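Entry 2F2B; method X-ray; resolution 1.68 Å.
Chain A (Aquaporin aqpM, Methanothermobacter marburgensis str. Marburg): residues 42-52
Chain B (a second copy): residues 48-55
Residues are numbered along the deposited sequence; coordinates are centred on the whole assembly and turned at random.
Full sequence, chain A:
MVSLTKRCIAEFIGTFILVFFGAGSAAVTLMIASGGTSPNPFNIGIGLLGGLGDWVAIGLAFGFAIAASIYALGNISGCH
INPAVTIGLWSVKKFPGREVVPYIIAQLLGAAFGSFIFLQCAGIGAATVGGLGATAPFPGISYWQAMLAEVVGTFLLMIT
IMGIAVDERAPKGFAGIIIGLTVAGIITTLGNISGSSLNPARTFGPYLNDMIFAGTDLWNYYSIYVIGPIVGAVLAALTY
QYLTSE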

# COMPACT_ATOMS: atom_id res chain seq x y z
N PHE A 42 18.45 11.98 -15.43
CA PHE A 42 18.10 10.65 -14.93
C PHE A 42 16.59 10.56 -14.68
O PHE A 42 15.99 9.49 -14.79
CB PHE A 42 18.87 10.37 -13.64
CG PHE A 42 18.84 8.92 -13.21
CD1 PHE A 42 18.48 8.59 -11.90
CD2 PHE A 42 19.20 7.91 -14.09
CE1 PHE A 42 18.49 7.26 -11.48
CE2 PHE A 42 19.21 6.57 -13.67
CZ PHE A 42 18.86 6.24 -12.36
N ASN A 43 15.99 11.70 -14.33
CA ASN A 43 14.55 11.80 -14.08
C ASN A 43 13.92 12.15 -15.43
O ASN A 43 14.02 13.28 -15.90
CB ASN A 43 14.30 12.90 -13.03
CG ASN A 43 12.84 12.97 -12.58
OD1 ASN A 43 12.56 13.34 -11.44
ND2 ASN A 43 11.92 12.65 -13.47
N ILE A 44 13.28 11.16 -16.06
CA ILE A 44 12.67 11.36 -17.38
C ILE A 44 11.21 11.81 -17.37
O ILE A 44 10.62 12.00 -18.43
CB ILE A 44 12.74 10.07 -18.23
CG1 ILE A 44 11.82 9.00 -17.64
CG2 ILE A 44 14.18 9.56 -18.27
CD1 ILE A 44 11.63 7.79 -18.52
N GLY A 45 10.64 11.97 -16.19
CA GLY A 45 9.25 12.37 -16.11
C GLY A 45 8.55 11.56 -15.04
O GLY A 45 7.65 12.05 -14.36
N ILE A 46 8.95 10.30 -14.90
CA ILE A 46 8.39 9.45 -13.86
C ILE A 46 9.17 9.87 -12.62
O ILE A 46 10.39 9.69 -12.57
CB ILE A 46 8.61 7.96 -14.16
CG1 ILE A 46 7.81 7.56 -15.41
CG2 ILE A 46 8.20 7.11 -12.95
CD1 ILE A 46 8.08 6.15 -15.90
N GLY A 47 8.48 10.45 -11.65
CA GLY A 47 9.13 10.91 -10.45
C GLY A 47 9.22 12.43 -10.44
O GLY A 47 9.55 13.03 -9.42
N LEU A 48 8.90 13.04 -11.57
CA LEU A 48 8.96 14.50 -11.68
C LEU A 48 7.93 15.15 -10.76
O LEU A 48 8.24 16.11 -10.04
CB LEU A 48 8.72 14.92 -13.13
CG LEU A 48 8.98 16.37 -13.58
CD1 LEU A 48 8.96 16.42 -15.10
CD2 LEU A 48 7.94 17.31 -13.00
N LEU A 49 6.71 14.62 -10.75
CA LEU A 49 5.64 15.17 -9.92
C LEU A 49 5.45 14.45 -8.60
O LEU A 49 5.03 15.06 -7.62
CB LEU A 49 4.32 15.15 -10.69
CG LEU A 49 4.27 15.94 -12.01
CD1 LEU A 49 2.93 15.72 -12.70
CD2 LEU A 49 4.50 17.42 -11.72
N GLY A 50 5.75 13.16 -8.55
CA GLY A 50 5.55 12.42 -7.31
C GLY A 50 6.77 11.74 -6.72
O GLY A 50 6.64 10.97 -5.77
N GLY A 51 7.95 12.02 -7.26
CA GLY A 51 9.17 11.40 -6.75
C GLY A 51 9.10 9.89 -6.79
O GLY A 51 8.55 9.31 -7.73
N LEU A 52 9.66 9.22 -5.78
CA LEU A 52 9.62 7.76 -5.76
C LEU A 52 8.17 7.31 -5.60
O LEU A 52 7.85 6.15 -5.83
CB LEU A 52 10.49 7.19 -4.63
CG LEU A 52 10.84 5.71 -4.82
CD1 LEU A 52 11.83 5.57 -5.97
CD2 LEU A 52 11.43 5.13 -3.53
N LEU B 48 11.53 15.75 -1.47
CA LEU B 48 11.56 16.97 -2.27
C LEU B 48 10.52 16.91 -3.39
O LEU B 48 9.79 17.87 -3.62
CB LEU B 48 12.97 17.17 -2.85
CG LEU B 48 13.35 18.50 -3.52
CD1 LEU B 48 14.86 18.53 -3.72
CD2 LEU B 48 12.63 18.67 -4.85
N LEU B 49 10.45 15.77 -4.07
CA LEU B 49 9.50 15.60 -5.17
C LEU B 49 8.20 14.91 -4.78
O LEU B 49 7.17 15.17 -5.37
CB LEU B 49 10.16 14.82 -6.31
CG LEU B 49 11.42 15.43 -6.93
CD1 LEU B 49 12.00 14.47 -7.97
CD2 LEU B 49 11.07 16.77 -7.57
N GLY B 50 8.26 14.03 -3.78
CA GLY B 50 7.05 13.32 -3.39
C GLY B 50 6.60 13.47 -1.96
O GLY B 50 5.68 12.77 -1.52
N GLY B 51 7.23 14.38 -1.21
CA GLY B 51 6.85 14.58 0.18
C GLY B 51 6.97 13.31 1.00
O GLY B 51 7.89 12.52 0.78
N LEU B 52 6.05 13.09 1.93
CA LEU B 52 6.11 11.88 2.74
C LEU B 52 5.85 10.67 1.84
O LEU B 52 6.12 9.53 2.23
CB LEU B 52 5.09 11.92 3.89
CG LEU B 52 5.39 10.91 5.01
CD1 LEU B 52 6.62 11.37 5.78
CD2 LEU B 52 4.19 10.79 5.95
N GLY B 53 5.33 10.93 0.64
CA GLY B 53 5.09 9.86 -0.31
C GLY B 53 6.40 9.17 -0.66
O GLY B 53 6.43 7.96 -0.91
N ASP B 54 7.48 9.94 -0.69
CA ASP B 54 8.81 9.39 -0.98
C ASP B 54 9.22 8.43 0.13
O ASP B 54 9.81 7.39 -0.12
CB ASP B 54 9.86 10.50 -1.07
CG ASP B 54 9.87 11.20 -2.41
OD1 ASP B 54 10.42 12.32 -2.48
OD2 ASP B 54 9.34 10.64 -3.39
N TRP B 55 8.91 8.81 1.37
CA TRP B 55 9.27 7.98 2.51
C TRP B 55 8.47 6.69 2.60
O TRP B 55 9.03 5.65 2.94
CB TRP B 55 9.15 8.78 3.80
CG TRP B 55 10.38 9.61 4.08
CD1 TRP B 55 10.46 10.97 4.16
CD2 TRP B 55 11.70 9.12 4.31
NE1 TRP B 55 11.76 11.36 4.42
CE2 TRP B 55 12.54 10.23 4.52
CE3 TRP B 55 12.27 7.83 4.35
CZ2 TRP B 55 13.91 10.11 4.77
CZ3 TRP B 55 13.63 7.71 4.59
CH2 TRP B 55 14.44 8.85 4.80

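The two stretches come from two copies of AqpM, and together they bury 299 Å² where they meet. The contact is small, and backbone makes up much of it. The chains come closest in register at Gly50(A) and Gly50(B), whose CA atoms lie 4.3 Å apart.

One hydrogen bond crosses between the stretches. The backbone N of Leu52(A) donates to OD2 of Asp54(B) at 2.8 Å, with an angle of 131° at the hydrogen. Beside this bond, Leu52(A) CB makes a van der Waals contact with Asp54(B) OD2 at 3.8 Å. The CA-to-CB bond of Asp54(B) points sideways, but chi1 is m (-81°) and the end of the side chain comes nearer to chain A. The carboxylate works on both sides of the contact. Its OD1 accepts a hydrogen bond from Gly50(B) N at 3.0 Å, within its own chain, while OD2 serves chain A. Aspartate suits this place because it offers two acceptor oxygens to backbone NH groups. It lies in a helix, and Asp54(B) N is bonded back to Gly51(B) O at 3.0 Å. The side chain is buried.

A weaker polar contact lies beside this bond. Gly50(B) CA approaches Gly50(A) O at 3.4 Å, with a CA-H...O angle of 127°. Not every close polar pair is attractive. Leu49(A) O and Leu49(B) O are 3.1 Å apart, and both are acceptors, so no hydrogen bond joins them.

The apolar part of the contact centres on Leu49(B). Chain A covers 86 Å² of it, more than of any other residue here. Its CA-to-CB bond points toward chain A, and chi1 m with chi2 t extends the side chain along the loop. CD1 lies 3.2 Å from Gly47(A) O, and CD2 lies 3.8 Å from Leu48(A) O. CB packs 3.6 Å from Gly51(A) CA. The branched leucine thus meets mainly backbone. The same residue in the other copy is used differently: the CA-to-CB bond of Leu49(A) points away, and its carbonyl does the touching.

The glycines make the close approach possible. At Gly51(A), an ideal CB would fall 2.3 Å from Asp54(B) OD2 and 2.9 Å from Gly50(B) N, both clashes. The positive phi of 58° favours glycine as well. Without a side chain, Gly51(A) CA can sit 3.4 Å from Asp54(B) OD2. At Gly50(B), an ideal CB would stand 2.3 Å from Gly50(A) O, again a clash. Gly47(A) is different: its backbone angles alone call for glycine, since a CB would be jammed against the preceding carbonyl.

Local hydrogen bonds help define the chain A loop. Gly51(A) N donates to Gly47(A) O at 2.9 Å, and Leu48(A) N to Gly45(A) O at 3.2 Å. The first closes a turn just before Leu52(A), whose N donates to Asp54(B) OD2.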